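Local coordinates for protein cephalosporin hydroxylase CMCI (Streptomyces clavuligerus, PDB 2BM8) that probably takes part in cephamycin biosynthesis, apparently in the hydroxylation or methylation that gives the cephalosporin nucleus its 7-alpha-methoxy group, at residues L177-P190 against S222-A234. The protein carries 3 engineered substitutions. Numbering follows the deposited sequence.
Sequences LEEGDYFIIEDMIP and SQLDRGVLRRVAA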
ATOM      1  N   LEU B 177      30.014  -1.788 -31.173  1.00 16.07           N
ATOM      2  CA  LEU B 177      30.066  -0.733 -30.171  1.00 15.82           C
ATOM      3  C   LEU B 177      31.472  -0.166 -30.001  1.00 16.26           C
ATOM      4  O   LEU B 177      32.465  -0.887 -30.050  1.00 16.06           O
ATOM      5  CB  LEU B 177      29.564  -1.247 -28.821  1.00 15.56           C
ATOM      6  CG  LEU B 177      28.217  -1.983 -28.799  1.00 15.27           C
ATOM      7  CD1 LEU B 177      28.041  -2.674 -27.467  1.00 15.37           C
ATOM      8  CD2 LEU B 177      27.034  -1.065 -29.073  1.00 14.72           C
ATOM      9  N   GLU B 178      31.542   1.145 -29.820  1.00 16.68           N
ATOM     10  CA  GLU B 178      32.736   1.786 -29.317  1.00 17.16           C
ATOM     11  C   GLU B 178      32.441   2.281 -27.910  1.00 16.79           C
ATOM     12  O   GLU B 178      31.311   2.242 -27.456  1.00 17.05           O
ATOM     13  CB  GLU B 178      33.121   2.976 -30.192  1.00 17.55           C
ATOM     14  CG  GLU B 178      33.200   2.697 -31.688  1.00 19.00           C
ATOM     15  CD  GLU B 178      33.384   3.973 -32.495  1.00 21.21           C
ATOM     16  OE1 GLU B 178      33.013   5.066 -31.993  1.00 22.41           O
ATOM     17  OE2 GLU B 178      33.914   3.894 -33.626  1.00 23.71           O
ATOM     18  N   GLU B 179      33.462   2.784 -27.242  1.00 16.72           N
ATOM     19  CA  GLU B 179      33.322   3.291 -25.885  1.00 16.74           C
ATOM     20  C   GLU B 179      32.253   4.393 -25.835  1.00 16.23           C
ATOM     21  O   GLU B 179      32.253   5.290 -26.663  1.00 15.87           O
ATOM     22  CB  GLU B 179      34.679   3.800 -25.388  1.00 16.50           C
ATOM     23  CG  GLU B 179      34.614   4.562 -24.078  1.00 17.86           C
ATOM     24  CD  GLU B 179      35.987   4.930 -23.549  1.00 19.96           C
ATOM     25  OE1 GLU B 179      36.995   4.663 -24.243  1.00 21.92           O
ATOM     26  OE2 GLU B 179      36.060   5.480 -22.431  1.00 20.35           O
ATOM     27  N   GLY B 180      31.336   4.305 -24.876  1.00 16.08           N
ATOM     28  CA  GLY B 180      30.234   5.252 -24.774  1.00 15.79           C
ATOM     29  C   GLY B 180      28.913   4.773 -25.362  1.00 15.51           C
ATOM     30  O   GLY B 180      27.856   5.215 -24.899  1.00 16.19           O
ATOM     31  N   ASP B 181      28.954   3.880 -26.354  1.00 14.84           N
ATOM     32  CA  ASP B 181      27.737   3.387 -27.019  1.00 14.50           C
ATOM     33  C   ASP B 181      26.863   2.584 -26.071  1.00 14.25           C
ATOM     34  O   ASP B 181      27.360   1.907 -25.195  1.00 14.46           O
ATOM     35  CB  ASP B 181      28.081   2.520 -28.236  1.00 14.55           C
ATOM     36  CG  ASP B 181      28.696   3.322 -29.383  1.00 14.30           C
ATOM     37  OD1 ASP B 181      28.706   4.570 -29.329  1.00 12.16           O
ATOM     38  OD2 ASP B 181      29.192   2.776 -30.390  1.00 14.48           O
ATOM     39  N   TYR B 182      25.555   2.670 -26.243  1.00 13.99           N
ATOM     40  CA  TYR B 182      24.629   2.008 -25.349  1.00 13.96           C
ATOM     41  C   TYR B 182      24.104   0.712 -25.961  1.00 13.76           C
ATOM     42  O   TYR B 182      23.894   0.621 -27.161  1.00 14.08           O
ATOM     43  CB  TYR B 182      23.478   2.952 -25.014  1.00 14.19           C
ATOM     44  CG  TYR B 182      23.814   3.939 -23.914  1.00 15.54           C
ATOM     45  CD1 TYR B 182      24.436   5.146 -24.193  1.00 16.59           C
ATOM     46  CD2 TYR B 182      23.520   3.654 -22.590  1.00 16.51           C
ATOM     47  CE1 TYR B 182      24.745   6.043 -23.178  1.00 16.51           C
ATOM     48  CE2 TYR B 182      23.826   4.547 -21.579  1.00 16.74           C
ATOM     49  CZ  TYR B 182      24.432   5.733 -21.878  1.00 16.64           C
ATOM     50  OH  TYR B 182      24.742   6.601 -20.863  1.00 18.18           O
ATOM     51  N   PHE B 183      23.964  -0.315 -25.139  1.00 13.52           N
ATOM     52  CA  PHE B 183      23.216  -1.500 -25.507  1.00 13.53           C
ATOM     53  C   PHE B 183      22.143  -1.635 -24.451  1.00 13.36           C
ATOM     54  O   PHE B 183      22.464  -1.815 -23.287  1.00 13.07           O
ATOM     55  CB  PHE B 183      24.097  -2.753 -25.550  1.00 13.34           C
ATOM     56  CG  PHE B 183      23.399  -3.970 -26.141  1.00 13.64           C
ATOM     57  CD1 PHE B 183      23.652  -4.371 -27.443  1.00 13.01           C
ATOM     58  CD2 PHE B 183      22.489  -4.709 -25.391  1.00 13.66           C
ATOM     59  CE1 PHE B 183      23.019  -5.492 -27.982  1.00 12.74           C
ATOM     60  CE2 PHE B 183      21.855  -5.833 -25.938  1.00 13.28           C
ATOM     61  CZ  PHE B 183      22.127  -6.215 -27.230  1.00 12.09           C
ATOM     62  N   ILE B 184      20.882  -1.546 -24.875  1.00 13.09           N
ATOM     63  CA  ILE B 184      19.748  -1.462 -23.968  1.00 13.34           C
ATOM     64  C   ILE B 184      18.742  -2.589 -24.187  1.00 13.55           C
ATOM     65  O   ILE B 184      18.300  -2.837 -25.311  1.00 13.62           O
ATOM     66  CB  ILE B 184      19.055  -0.099 -24.133  1.00 13.20           C
ATOM     67  CG1 ILE B 184      19.950   0.995 -23.546  1.00 13.47           C
ATOM     68  CG2 ILE B 184      17.706  -0.090 -23.431  1.00 12.85           C
ATOM     69  CD1 ILE B 184      19.618   2.376 -24.006  1.00 13.75           C
ATOM     70  N   ILE B 185      18.366  -3.259 -23.103  1.00 13.93           N
ATOM     71  CA  ILE B 185      17.341  -4.292 -23.171  1.00 14.32           C
ATOM     72  C   ILE B 185      16.145  -3.815 -22.393  1.00 14.12           C
ATOM     73  O   ILE B 185      16.196  -3.694 -21.182  1.00 14.33           O
ATOM     74  CB  ILE B 185      17.875  -5.621 -22.610  1.00 14.30           C
ATOM     75  CG1 ILE B 185      18.958  -6.172 -23.530  1.00 14.59           C
ATOM     76  CG2 ILE B 185      16.749  -6.637 -22.498  1.00 14.57           C
ATOM     77  CD1 ILE B 185      19.937  -7.075 -22.863  1.00 15.94           C
ATOM     78  N   GLU B 186      15.061  -3.527 -23.092  1.00 14.63           N
ATOM     79  CA  GLU B 186      13.860  -3.034 -22.431  1.00 15.05           C
ATOM     80  C   GLU B 186      13.063  -4.220 -21.894  1.00 15.20           C
ATOM     81  O   GLU B 186      13.123  -5.297 -22.468  1.00 15.16           O
ATOM     82  CB  GLU B 186      13.030  -2.190 -23.399  1.00 15.30           C
ATOM     83  CG  GLU B 186      13.755  -0.948 -23.933  1.00 15.43           C
ATOM     84  CD  GLU B 186      12.823   0.075 -24.587  1.00 15.16           C
ATOM     85  OE1 GLU B 186      11.617  -0.205 -24.683  1.00 14.16           O
ATOM     86  OE2 GLU B 186      13.307   1.151 -25.028  1.00 15.39           O
ATOM     87  N   ASP B 187      12.402  -4.032 -20.748  1.00 15.52           N
ATOM     88  CA  ASP B 187      11.368  -4.925 -20.212  1.00 15.73           C
ATOM     89  C   ASP B 187      11.843  -6.276 -19.685  1.00 15.96           C
ATOM     90  O   ASP B 187      11.469  -6.676 -18.571  1.00 15.01           O
ATOM     91  CB  ASP B 187      10.263  -5.164 -21.249  1.00 16.13           C
ATOM     92  CG  ASP B 187       9.507  -3.890 -21.601  1.00 17.38           C
ATOM     93  OD1 ASP B 187       8.860  -3.326 -20.680  1.00 19.60           O
ATOM     94  OD2 ASP B 187       9.512  -3.382 -22.747  1.00 15.51           O
ATOM     95  N   MET B 188      12.656  -6.973 -20.475  1.00 16.08           N
ATOM     96  CA  MET B 188      12.845  -8.402 -20.276  1.00 16.95           C
ATOM     97  C   MET B 188      13.810  -8.818 -19.165  1.00 16.43           C
ATOM     98  O   MET B 188      13.634  -9.897 -18.593  1.00 15.76           O
ATOM     99  CB  MET B 188      13.252  -9.083 -21.592  1.00 17.50           C
ATOM    100  CG  MET B 188      13.003 -10.603 -21.594  1.00 19.96           C
ATOM    101  SD  MET B 188      11.279 -11.121 -21.179  1.00 22.73           S
ATOM    102  CE  MET B 188      10.574 -11.376 -22.829  1.00 22.31           C
ATOM    103  N   ILE B 189      14.801  -7.986 -18.840  1.00 15.99           N
ATOM    104  CA  ILE B 189      15.839  -8.420 -17.897  1.00 15.68           C
ATOM    105  C   ILE B 189      15.313  -8.823 -16.520  1.00 15.59           C
ATOM    106  O   ILE B 189      15.729  -9.832 -15.993  1.00 15.98           O
ATOM    107  CB  ILE B 189      17.003  -7.406 -17.810  1.00 15.50           C
ATOM    108  CG1 ILE B 189      18.045  -7.788 -18.861  1.00 15.29           C
ATOM    109  CG2 ILE B 189      17.649  -7.395 -16.425  1.00 15.63           C
ATOM    110  CD1 ILE B 189      19.123  -6.799 -19.080  1.00 14.81           C
ATOM    111  N   PRO B 190      14.427  -8.054 -15.919  1.00 15.71           N
ATOM    112  CA  PRO B 190      13.807  -8.464 -14.654  1.00 15.72           C
ATOM    113  C   PRO B 190      13.083  -9.804 -14.697  1.00 15.41           C
ATOM    114  O   PRO B 190      13.124 -10.498 -13.692  1.00 15.40           O
ATOM    115  CB  PRO B 190      12.820  -7.332 -14.378  1.00 15.91           C
ATOM    116  CG  PRO B 190      13.483  -6.165 -15.000  1.00 15.97           C
ATOM    117  CD  PRO B 190      13.972  -6.718 -16.324  1.00 16.17           C
ATOM    118  N   SER B 222      10.338   1.921 -15.182  1.00 13.27           N
ATOM    119  CA  SER B 222       9.986   0.508 -15.086  1.00 13.53           C
ATOM    120  C   SER B 222      10.287  -0.279 -16.379  1.00 14.14           C
ATOM    121  O   SER B 222      10.606  -1.458 -16.310  1.00 14.46           O
ATOM    122  CB  SER B 222       8.527   0.333 -14.650  1.00 13.67           C
ATOM    123  OG  SER B 222       7.616   0.544 -15.714  1.00 14.90           O
ATOM    124  N   GLN B 223      10.252   0.365 -17.547  1.00 14.35           N
ATOM    125  CA  GLN B 223      10.576  -0.345 -18.791  1.00 14.72           C
ATOM    126  C   GLN B 223      12.083  -0.549 -18.989  1.00 15.30           C
ATOM    127  O   GLN B 223      12.500  -1.551 -19.557  1.00 15.68           O
ATOM    128  CB  GLN B 223       9.978   0.359 -20.023  1.00 14.93           C
ATOM    129  CG  GLN B 223       8.454   0.149 -20.210  1.00 12.86           C
ATOM    130  CD  GLN B 223       7.878   1.058 -21.290  1.00 13.81           C
ATOM    131  OE1 GLN B 223       8.251   2.245 -21.370  1.00 11.80           O
ATOM    132  NE2 GLN B 223       6.961   0.515 -22.124  1.00  8.21           N
ATOM    133  N   LEU B 224      12.899   0.392 -18.537  1.00 15.20           N
ATOM    134  CA  LEU B 224      14.339   0.284 -18.696  1.00 15.56           C
ATOM    135  C   LEU B 224      15.044  -0.299 -17.472  1.00 15.63           C
ATOM    136  O   LEU B 224      16.242  -0.493 -17.499  1.00 15.59           O
ATOM    137  CB  LEU B 224      14.914   1.659 -18.972  1.00 16.03           C
ATOM    138  CG  LEU B 224      14.406   2.341 -20.222  1.00 16.69           C
ATOM    139  CD1 LEU B 224      14.909   3.766 -20.244  1.00 17.18           C
ATOM    140  CD2 LEU B 224      14.851   1.561 -21.446  1.00 17.65           C
ATOM    141  N   ASP B 225      14.281  -0.547 -16.411  1.00 16.10           N
ATOM    142  CA  ASP B 225      14.746  -1.104 -15.143  1.00 16.06           C
ATOM    143  C   ASP B 225      15.896  -2.064 -15.325  1.00 15.79           C
ATOM    144  O   ASP B 225      15.741  -3.099 -15.977  1.00 15.76           O
ATOM    145  CB  ASP B 225      13.577  -1.870 -14.488  1.00 16.65           C
ATOM    146  CG  ASP B 225      13.821  -2.209 -13.030  1.00 17.10           C
ATOM    147  OD1 ASP B 225      14.907  -1.975 -12.483  1.00 18.72           O
ATOM    148  OD2 ASP B 225      12.948  -2.733 -12.333  1.00 20.88           O
ATOM    149  N   ARG B 226      17.045  -1.709 -14.749  1.00 15.39           N
ATOM    150  CA  ARG B 226      18.222  -2.579 -14.680  1.00 15.04           C
ATOM    151  C   ARG B 226      18.687  -3.145 -16.037  1.00 14.56           C
ATOM    152  O   ARG B 226      19.305  -4.209 -16.070  1.00 14.14           O
ATOM    153  CB  ARG B 226      17.956  -3.729 -13.699  1.00 15.03           C
ATOM    154  CG  ARG B 226      17.828  -3.322 -12.233  1.00 15.32           C
ATOM    155  CD  ARG B 226      17.289  -4.443 -11.333  1.00 15.71           C
ATOM    156  NE  ARG B 226      15.839  -4.598 -11.486  1.00 16.41           N
ATOM    157  CZ  ARG B 226      15.123  -5.630 -11.046  1.00 16.68           C
ATOM    158  NH1 ARG B 226      15.691  -6.647 -10.419  1.00 17.87           N
ATOM    159  NH2 ARG B 226      13.815  -5.651 -11.251  1.00 17.99           N
ATOM    160  N   GLY B 227      18.421  -2.422 -17.130  1.00 14.26           N
ATOM    161  CA  GLY B 227      18.680  -2.909 -18.485  1.00 14.26           C
ATOM    162  C   GLY B 227      19.469  -1.970 -19.386  1.00 14.48           C
ATOM    163  O   GLY B 227      19.631  -2.246 -20.576  1.00 14.06           O
ATOM    164  N   VAL B 228      19.984  -0.875 -18.822  1.00 14.66           N
ATOM    165  CA  VAL B 228      20.694   0.137 -19.588  1.00 14.95           C
ATOM    166  C   VAL B 228      22.186  -0.125 -19.450  1.00 15.90           C
ATOM    167  O   VAL B 228      22.764   0.110 -18.391  1.00 15.68           O
ATOM    168  CB  VAL B 228      20.364   1.563 -19.077  1.00 15.01           C
ATOM    169  CG1 VAL B 228      21.135   2.629 -19.871  1.00 14.75           C
ATOM    170  CG2 VAL B 228      18.868   1.829 -19.141  1.00 14.40           C
ATOM    171  N   LEU B 229      22.803  -0.645 -20.510  1.00 16.52           N
ATOM    172  CA  LEU B 229      24.229  -0.951 -20.490  1.00 16.87           C
ATOM    173  C   LEU B 229      24.987  -0.062 -21.456  1.00 17.64           C
ATOM    174  O   LEU B 229      24.433   0.385 -22.444  1.00 17.72           O
ATOM    175  CB  LEU B 229      24.463  -2.411 -20.869  1.00 16.64           C
ATOM    176  CG  LEU B 229      23.481  -3.419 -20.290  1.00 15.74           C
ATOM    177  CD1 LEU B 229      23.843  -4.803 -20.773  1.00 13.97           C
ATOM    178  CD2 LEU B 229      23.479  -3.352 -18.765  1.00 15.48           C
ATOM    179  N   ARG B 230      26.253   0.202 -21.175  1.00 18.72           N
ATOM    180  CA  ARG B 230      27.102   0.865 -22.159  1.00 19.51           C
ATOM    181  C   ARG B 230      28.531   0.332 -22.185  1.00 20.08           C
ATOM    182  O   ARG B 230      28.978  -0.373 -21.293  1.00 19.70           O
ATOM    183  CB  ARG B 230      27.085   2.385 -21.969  1.00 19.53           C
ATOM    184  CG  ARG B 230      27.460   2.850 -20.602  1.00 20.44           C
ATOM    185  CD  ARG B 230      27.647   4.357 -20.492  1.00 22.01           C
ATOM    186  NE  ARG B 230      28.481   4.699 -19.340  1.00 23.93           N
ATOM    187  CZ  ARG B 230      28.564   5.909 -18.801  1.00 25.60           C
ATOM    188  NH1 ARG B 230      27.876   6.924 -19.303  1.00 27.39           N
ATOM    189  NH2 ARG B 230      29.339   6.111 -17.750  1.00 25.47           N
ATOM    190  N   ARG B 231      29.234   0.689 -23.244  1.00 21.19           N
ATOM    191  CA  ARG B 231      30.577   0.217 -23.477  1.00 22.50           C
ATOM    192  C   ARG B 231      31.570   1.005 -22.618  1.00 23.41           C
ATOM    193  O   ARG B 231      31.704   2.213 -22.770  1.00 22.94           O
ATOM    194  CB  ARG B 231      30.910   0.364 -24.967  1.00 22.77           C
ATOM    195  CG  ARG B 231      31.366  -0.906 -25.616  1.00 23.07           C
ATOM    196  CD  ARG B 231      32.566  -1.459 -24.961  1.00 23.47           C
ATOM    197  NE  ARG B 231      33.381  -2.273 -25.844  1.00 24.19           N
ATOM    198  CZ  ARG B 231      34.533  -2.797 -25.476  1.00 23.08           C
ATOM    199  NH1 ARG B 231      34.992  -2.590 -24.249  1.00 23.42           N
ATOM    200  NH2 ARG B 231      35.224  -3.534 -26.326  1.00 23.37           N
ATOM    201  N   VAL B 232      32.236   0.303 -21.703  1.00 25.01           N
ATOM    202  CA  VAL B 232      33.293   0.874 -20.847  1.00 26.27           C
ATOM    203  C   VAL B 232      34.595   0.983 -21.654  1.00 27.15           C
ATOM    204  O   VAL B 232      34.768   0.277 -22.666  1.00 27.26           O
ATOM    205  CB  VAL B 232      33.513  -0.000 -19.571  1.00 26.31           C
ATOM    206  CG1 VAL B 232      34.698   0.486 -18.713  1.00 27.55           C
ATOM    207  CG2 VAL B 232      32.265  -0.022 -18.743  1.00 26.30           C
ATOM    208  N   ALA B 233      35.487   1.877 -21.213  1.00 27.90           N
ATOM    209  CA  ALA B 233      36.782   2.109 -21.872  1.00 28.61           C
ATOM    210  C   ALA B 233      37.568   0.819 -22.189  1.00 28.97           C
ATOM    211  O   ALA B 233      37.647  -0.097 -21.357  1.00 28.85           O
ATOM    212  CB  ALA B 233      37.654   3.076 -21.018  1.00 28.72           C
ATOM    213  N   ALA B 234      38.129   0.764 -23.400  1.00 29.40           N
ATOM    214  CA  ALA B 234      38.972  -0.356 -23.841  1.00 29.73           C
ATOM    215  C   ALA B 234      40.450  -0.038 -23.618  1.00 29.75           C
ATOM    216  O   ALA B 234      40.903   0.094 -22.477  1.00 29.70           O
ATOM    217  CB  ALA B 234      38.713  -0.671 -25.322  1.00 29.95           C
TER
HETATM  218  O   HOH W   1       6.548  -2.547 -21.480  1.00 29.15           O
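Y182 and R230 face each other as a non-hydrogen-bonded pair of antiparallel strands, their side chains running alongside and pointing the same way. R230 CB sits over one face of the phenol ring, 4.0 Å from its centroid, in a CH-pi contact offset toward the rim. With its CG between backbone N and carbonyl carbon (chi1 55°), R230 then extends past the ring, bringing CD within 3.7 Å of Y182 OH; the guanidinium plane is turned 58° from the ring. The phenol OH is hydrogen-bonded to D214 OD2, while D35 of a second subunit forms a salt bridge with R230. V228 CG1 reaches the ring edge near its plane, 3.7 Å from CE2, and also lies beside I184. An alanine in place of Y182 would probably leave R230 CB and V228 CG1 without their aromatic neighbour and D214 without its phenol partner.

I184 CG2 meets L224 CD2 at 3.8 Å, and L224 CD2 also packs on E186 CG; helix 67-80 covers this side through V72, Y73 and M76. F183 and L229 point to the other face, toward M169 of helix 165-175, and their backbones exchange two hydrogen bonds. Beyond the strand, D187 N donates to Q223 O at 2.8 Å, and a water links D187 OD1 to Q223 NE2, which also bonds L64 O, while Q223 OE1 is hydrogen-bonded to T69 OG1 and D66 N. Opposite I185, G227 leaves no room for a side chain, which would run into I185 O. Strand 228-231 thus joins 182-185 antiparallel within the 3-2-1-4-5-7-6 sheet, the hallmark of the Rossmann-like methyltransferase fold.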